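Long-range contact in acyl-coenzyme A oxidase (Caenorhabditis elegans, PDB 5K3H), which catalyses the FAD-dependent desaturation of acyl-CoA to (2E)-enoyl-CoA, passing electrons to oxygen, in the first step of peroxisomal beta-oxidation: residues B[474-482]-B[586-596]. Residues are numbered along the deposited sequence; the frame is centred on the assembly and turned at random.
Sequences SEPTSLIDR and GFMSSTQLDYV
The amide of Gln592 reaches across to the loop 474-482 and spends both hydrogens of NE2 on it. One goes to Ile480 O, 3.0 Å from NE2, in the carbonyl plane and on a lone pair; the other goes to Ser478 O at 2.8 Å from NE2, although here the donor stands above the carbonyl plane. Gln592 OE1 turns back to accept from Ser589 N (3.1 Å), while Gln592 N donates to Ser589 OG: the reciprocal pair is a capping box, with Ser589 as N-cap of helix 590-616, on whose start the loop between helices 437-456 and 489-515 is laid. Replacing Gln592 with a leucine would probably leave Ser478 O, Ile480 O and Ser589 N without this partner. Ser478 N donates nearly straight to Phe587 O (2.9 Å) and lies over the centre of the Phe587 ring. With CG anti to the backbone N (chi1 -165°), that ring slides under the Thr477-Ser478 peptide and meets Glu475 O at its edge, 3.2 Å from CE1; His497 stacks on it too. Ser478 OG hydrogen-bonds to Thr494 OG1 of helix 489-515. Asp481 lays its carboxylate nearly parallel to the Tyr595 ring, and Asp481 CB sits over the ring face, 3.6 Å from the Tyr595 centroid, a CH-pi contact.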
ATOM      1  N   SER B 474     -37.738 -10.840  -1.418  1.00 25.76           N
ATOM      2  CA  SER B 474     -37.038 -10.603  -2.661  1.00 25.18           C
ATOM      3  C   SER B 474     -37.905 -11.031  -3.831  1.00 25.25           C
ATOM      4  O   SER B 474     -38.701 -11.965  -3.723  1.00 22.69           O
ATOM      5  CB  SER B 474     -35.717 -11.363  -2.683  1.00 25.52           C
ATOM      6  OG  SER B 474     -34.753 -10.693  -1.904  1.00 28.01           O
ATOM      7  N   GLU B 475     -37.755 -10.324  -4.946  1.00 27.57           N
ATOM      8  CA  GLU B 475     -38.265 -10.803  -6.207  1.00 26.67           C
ATOM      9  C   GLU B 475     -37.473 -12.023  -6.657  1.00 24.32           C
ATOM     10  O   GLU B 475     -36.405 -12.313  -6.113  1.00 22.36           O
ATOM     11  CB  GLU B 475     -38.228  -9.678  -7.230  1.00 28.11           C
ATOM     12  CG  GLU B 475     -39.604  -9.064  -7.403  1.00 33.38           C
ATOM     13  CD  GLU B 475     -39.611  -7.553  -7.448  1.00 37.82           C
ATOM     14  OE1 GLU B 475     -38.574  -6.952  -7.834  1.00 36.71           O
ATOM     15  OE2 GLU B 475     -40.682  -6.964  -7.137  1.00 44.30           O
ATOM     16  N   PRO B 476     -38.005 -12.797  -7.609  1.00 23.10           N
ATOM     17  CA  PRO B 476     -37.259 -13.983  -8.059  1.00 23.67           C
ATOM     18  C   PRO B 476     -35.886 -13.653  -8.625  1.00 23.53           C
ATOM     19  O   PRO B 476     -34.928 -14.398  -8.387  1.00 22.06           O
ATOM     20  CB  PRO B 476     -38.181 -14.600  -9.124  1.00 23.46           C
ATOM     21  CG  PRO B 476     -39.499 -14.003  -8.906  1.00 22.62           C
ATOM     22  CD  PRO B 476     -39.312 -12.672  -8.273  1.00 22.55           C
ATOM     23  N   THR B 477     -35.745 -12.559  -9.373  1.00 24.44           N
ATOM     24  CA  THR B 477     -34.453 -12.219  -9.956  1.00 24.41           C
ATOM     25  C   THR B 477     -34.227 -10.722  -9.835  1.00 23.90           C
ATOM     26  O   THR B 477     -35.132  -9.954  -9.491  1.00 28.73           O
ATOM     27  CB  THR B 477     -34.377 -12.568 -11.447  1.00 25.13           C
ATOM     28  OG1 THR B 477     -35.399 -11.830 -12.146  1.00 25.71           O
ATOM     29  CG2 THR B 477     -34.567 -14.065 -11.675  1.00 27.24           C
ATOM     30  N   SER B 478     -33.044 -10.300 -10.244  1.00 28.58           N
ATOM     31  CA  SER B 478     -32.774  -8.878 -10.346  1.00 25.63           C
ATOM     32  C   SER B 478     -33.482  -8.355 -11.585  1.00 25.20           C
ATOM     33  O   SER B 478     -33.631  -9.073 -12.578  1.00 23.67           O
ATOM     34  CB  SER B 478     -31.267  -8.613 -10.436  1.00 25.33           C
ATOM     35  OG  SER B 478     -31.001  -7.223 -10.594  1.00 23.07           O
ATOM     36  N   LEU B 479     -33.952  -7.112 -11.519  1.00 24.03           N
ATOM     37  CA  LEU B 479     -34.658  -6.530 -12.654  1.00 25.06           C
ATOM     38  C   LEU B 479     -33.778  -5.531 -13.396  1.00 26.60           C
ATOM     39  O   LEU B 479     -34.279  -4.663 -14.114  1.00 25.97           O
ATOM     40  CB  LEU B 479     -35.982  -5.894 -12.196  1.00 25.36           C
ATOM     41  CG  LEU B 479     -37.069  -6.821 -11.605  1.00 25.73           C
ATOM     42  CD1 LEU B 479     -38.303  -6.079 -11.118  1.00 26.04           C
ATOM     43  CD2 LEU B 479     -37.500  -7.864 -12.627  1.00 25.34           C
ATOM     44  N   ILE B 480     -32.463  -5.667 -13.255  1.00 21.50           N
ATOM     45  CA  ILE B 480     -31.542  -4.831 -14.003  1.00 23.08           C
ATOM     46  C   ILE B 480     -31.595  -5.256 -15.466  1.00 24.93           C
ATOM     47  O   ILE B 480     -31.414  -6.438 -15.794  1.00 29.45           O
ATOM     48  CB  ILE B 480     -30.124  -4.958 -13.418  1.00 24.79           C
ATOM     49  CG1 ILE B 480     -30.037  -4.256 -12.058  1.00 26.82           C
ATOM     50  CG2 ILE B 480     -29.074  -4.426 -14.380  1.00 24.86           C
ATOM     51  CD1 ILE B 480     -28.703  -4.501 -11.359  1.00 30.07           C
ATOM     52  N   ASP B 481     -31.856  -4.296 -16.351  1.00 27.13           N
ATOM     53  CA  ASP B 481     -31.946  -4.520 -17.793  1.00 27.24           C
ATOM     54  C   ASP B 481     -33.161  -5.372 -18.153  1.00 26.51           C
ATOM     55  O   ASP B 481     -33.151  -6.095 -19.158  1.00 24.49           O
ATOM     56  CB  ASP B 481     -30.667  -5.162 -18.364  1.00 27.75           C
ATOM     57  CG  ASP B 481     -30.626  -5.130 -19.906  1.00 27.57           C
ATOM     58  OD1 ASP B 481     -31.146  -4.143 -20.475  1.00 27.38           O
ATOM     59  OD2 ASP B 481     -30.109  -6.088 -20.550  1.00 29.57           O
ATOM     60  N   ARG B 482     -34.192  -5.350 -17.312  1.00 25.65           N
ATOM     61  CA  ARG B 482     -35.418  -6.086 -17.561  1.00 28.08           C
ATOM     62  C   ARG B 482     -36.631  -5.206 -17.417  1.00 26.39           C
ATOM     63  O   ARG B 482     -37.739  -5.639 -17.738  1.00 26.38           O
ATOM     64  CB  ARG B 482     -35.554  -7.266 -16.594  1.00 31.42           C
ATOM     65  CG  ARG B 482     -34.366  -8.162 -16.581  1.00 33.22           C
ATOM     66  CD  ARG B 482     -34.687  -9.398 -15.828  1.00 40.00           C
ATOM     67  NE  ARG B 482     -35.277 -10.430 -16.680  1.00 46.75           N
ATOM     68  CZ  ARG B 482     -35.725 -11.598 -16.221  1.00 49.78           C
ATOM     69  NH1 ARG B 482     -35.659 -11.874 -14.923  1.00 48.48           N
ATOM     70  NH2 ARG B 482     -36.244 -12.489 -17.056  1.00 53.78           N
ATOM     71  N   GLY B 586     -28.473 -17.657  -8.588  1.00 23.43           N
ATOM     72  CA  GLY B 586     -29.170 -17.303  -9.810  1.00 22.53           C
ATOM     73  C   GLY B 586     -29.954 -16.005  -9.779  1.00 22.44           C
ATOM     74  O   GLY B 586     -30.780 -15.767 -10.662  1.00 24.24           O
ATOM     75  N   PHE B 587     -29.705 -15.134  -8.805  1.00 23.24           N
ATOM     76  CA  PHE B 587     -30.434 -13.868  -8.767  1.00 23.36           C
ATOM     77  C   PHE B 587     -30.094 -13.004  -9.977  1.00 23.70           C
ATOM     78  O   PHE B 587     -30.933 -12.221 -10.436  1.00 23.27           O
ATOM     79  CB  PHE B 587     -30.162 -13.126  -7.457  1.00 22.45           C
ATOM     80  CG  PHE B 587     -31.136 -12.014  -7.187  1.00 22.81           C
ATOM     81  CD1 PHE B 587     -32.433 -12.309  -6.755  1.00 22.55           C
ATOM     82  CD2 PHE B 587     -30.780 -10.675  -7.367  1.00 23.11           C
ATOM     83  CE1 PHE B 587     -33.355 -11.295  -6.499  1.00 21.95           C
ATOM     84  CE2 PHE B 587     -31.711  -9.649  -7.115  1.00 22.90           C
ATOM     85  CZ  PHE B 587     -32.992  -9.962  -6.684  1.00 22.35           C
ATOM     86  N   MET B 588     -28.846 -13.059 -10.450  1.00 22.51           N
ATOM     87  CA  MET B 588     -28.437 -12.451 -11.721  1.00 23.63           C
ATOM     88  C   MET B 588     -27.994 -13.517 -12.721  1.00 22.69           C
ATOM     89  O   MET B 588     -27.395 -14.538 -12.360  1.00 22.48           O
ATOM     90  CB  MET B 588     -27.285 -11.444 -11.539  1.00 26.13           C
ATOM     91  CG  MET B 588     -27.716 -10.030 -11.206  1.00 28.84           C
ATOM     92  SD  MET B 588     -26.389  -8.775 -11.066  1.00 33.87           S
ATOM     93  CE  MET B 588     -25.755  -8.593 -12.725  1.00 35.58           C
ATOM     94  N   SER B 589     -28.251 -13.244 -13.990  1.00 25.21           N
ATOM     95  CA  SER B 589     -27.776 -14.083 -15.079  1.00 25.24           C
ATOM     96  C   SER B 589     -26.467 -13.534 -15.640  1.00 26.01           C
ATOM     97  O   SER B 589     -26.070 -12.389 -15.391  1.00 24.74           O
ATOM     98  CB  SER B 589     -28.807 -14.140 -16.194  1.00 24.75           C
ATOM     99  OG  SER B 589     -29.048 -12.812 -16.649  1.00 24.97           O
ATOM    100  N   SER B 590     -25.801 -14.380 -16.425  1.00 26.21           N
ATOM    101  CA  SER B 590     -24.623 -13.948 -17.165  1.00 28.10           C
ATOM    102  C   SER B 590     -24.951 -12.767 -18.075  1.00 26.00           C
ATOM    103  O   SER B 590     -24.133 -11.854 -18.243  1.00 24.71           O
ATOM    104  CB  SER B 590     -24.065 -15.124 -17.966  1.00 29.95           C
ATOM    105  OG  SER B 590     -22.921 -14.734 -18.711  1.00 34.48           O
ATOM    106  N   THR B 591     -26.128 -12.788 -18.705  1.00 24.92           N
ATOM    107  CA  THR B 591     -26.534 -11.683 -19.569  1.00 24.73           C
ATOM    108  C   THR B 591     -26.651 -10.370 -18.802  1.00 24.08           C
ATOM    109  O   THR B 591     -26.204  -9.325 -19.281  1.00 23.50           O
ATOM    110  CB  THR B 591     -27.855 -12.020 -20.249  1.00 26.49           C
ATOM    111  OG1 THR B 591     -27.617 -13.019 -21.241  1.00 28.22           O
ATOM    112  CG2 THR B 591     -28.428 -10.795 -20.924  1.00 26.56           C
ATOM    113  N   GLN B 592     -27.259 -10.397 -17.621  1.00 24.06           N
ATOM    114  CA  GLN B 592     -27.334  -9.187 -16.813  1.00 24.18           C
ATOM    115  C   GLN B 592     -25.960  -8.726 -16.362  1.00 24.60           C
ATOM    116  O   GLN B 592     -25.719  -7.524 -16.250  1.00 25.50           O
ATOM    117  CB  GLN B 592     -28.219  -9.426 -15.592  1.00 23.55           C
ATOM    118  CG  GLN B 592     -29.694  -9.439 -15.891  1.00 23.23           C
ATOM    119  CD  GLN B 592     -30.498  -9.835 -14.688  1.00 23.07           C
ATOM    120  OE1 GLN B 592     -30.231 -10.874 -14.072  1.00 22.83           O
ATOM    121  NE2 GLN B 592     -31.509  -9.035 -14.352  1.00 23.12           N
ATOM    122  N   LEU B 593     -25.048  -9.656 -16.096  1.00 23.98           N
ATOM    123  CA  LEU B 593     -23.700  -9.257 -15.722  1.00 24.40           C
ATOM    124  C   LEU B 593     -22.969  -8.652 -16.904  1.00 24.13           C
ATOM    125  O   LEU B 593     -22.151  -7.750 -16.724  1.00 24.59           O
ATOM    126  CB  LEU B 593     -22.928 -10.446 -15.141  1.00 25.90           C
ATOM    127  CG  LEU B 593     -21.743 -10.110 -14.230  1.00 28.50           C
ATOM    128  CD1 LEU B 593     -22.168  -9.297 -12.986  1.00 29.38           C
ATOM    129  CD2 LEU B 593     -20.955 -11.385 -13.837  1.00 30.33           C
ATOM    130  N   ASP B 594     -23.237  -9.139 -18.118  1.00 25.20           N
ATOM    131  CA  ASP B 594     -22.681  -8.507 -19.310  1.00 25.71           C
ATOM    132  C   ASP B 594     -23.243  -7.105 -19.513  1.00 24.48           C
ATOM    133  O   ASP B 594     -22.538  -6.214 -19.991  1.00 25.37           O
ATOM    134  CB  ASP B 594     -22.961  -9.379 -20.532  1.00 27.53           C
ATOM    135  CG  ASP B 594     -22.097 -10.636 -20.565  1.00 28.82           C
ATOM    136  OD1 ASP B 594     -21.027 -10.656 -19.889  1.00 28.09           O
ATOM    137  OD2 ASP B 594     -22.486 -11.596 -21.282  1.00 33.77           O
ATOM    138  N   TYR B 595     -24.518  -6.892 -19.185  1.00 23.92           N
ATOM    139  CA  TYR B 595     -25.065  -5.540 -19.207  1.00 23.10           C
ATOM    140  C   TYR B 595     -24.302  -4.645 -18.249  1.00 23.37           C
ATOM    141  O   TYR B 595     -23.941  -3.516 -18.593  1.00 22.69           O
ATOM    142  CB  TYR B 595     -26.556  -5.568 -18.853  1.00 23.16           C
ATOM    143  CG  TYR B 595     -27.226  -4.202 -18.668  1.00 22.72           C
ATOM    144  CD1 TYR B 595     -27.837  -3.541 -19.729  1.00 22.63           C
ATOM    145  CD2 TYR B 595     -27.274  -3.593 -17.415  1.00 22.28           C
ATOM    146  CE1 TYR B 595     -28.453  -2.306 -19.553  1.00 22.64           C
ATOM    147  CE2 TYR B 595     -27.889  -2.359 -17.232  1.00 22.55           C
ATOM    148  CZ  TYR B 595     -28.475  -1.717 -18.300  1.00 23.23           C
ATOM    149  OH  TYR B 595     -29.084  -0.487 -18.090  1.00 24.21           O
ATOM    150  N   VAL B 596     -24.002  -5.160 -17.054  1.00 21.64           N
ATOM    151  CA  VAL B 596     -23.331  -4.367 -16.033  1.00 21.71           C
ATOM    152  C   VAL B 596     -21.943  -3.958 -16.511  1.00 20.96           C
ATOM    153  O   VAL B 596     -21.521  -2.816 -16.307  1.00 19.96           O
ATOM    154  CB  VAL B 596     -23.278  -5.153 -14.704  1.00 21.89           C
ATOM    155  CG1 VAL B 596     -22.433  -4.419 -13.678  1.00 21.80           C
ATOM    156  CG2 VAL B 596     -24.685  -5.369 -14.160  1.00 23.19           C
TER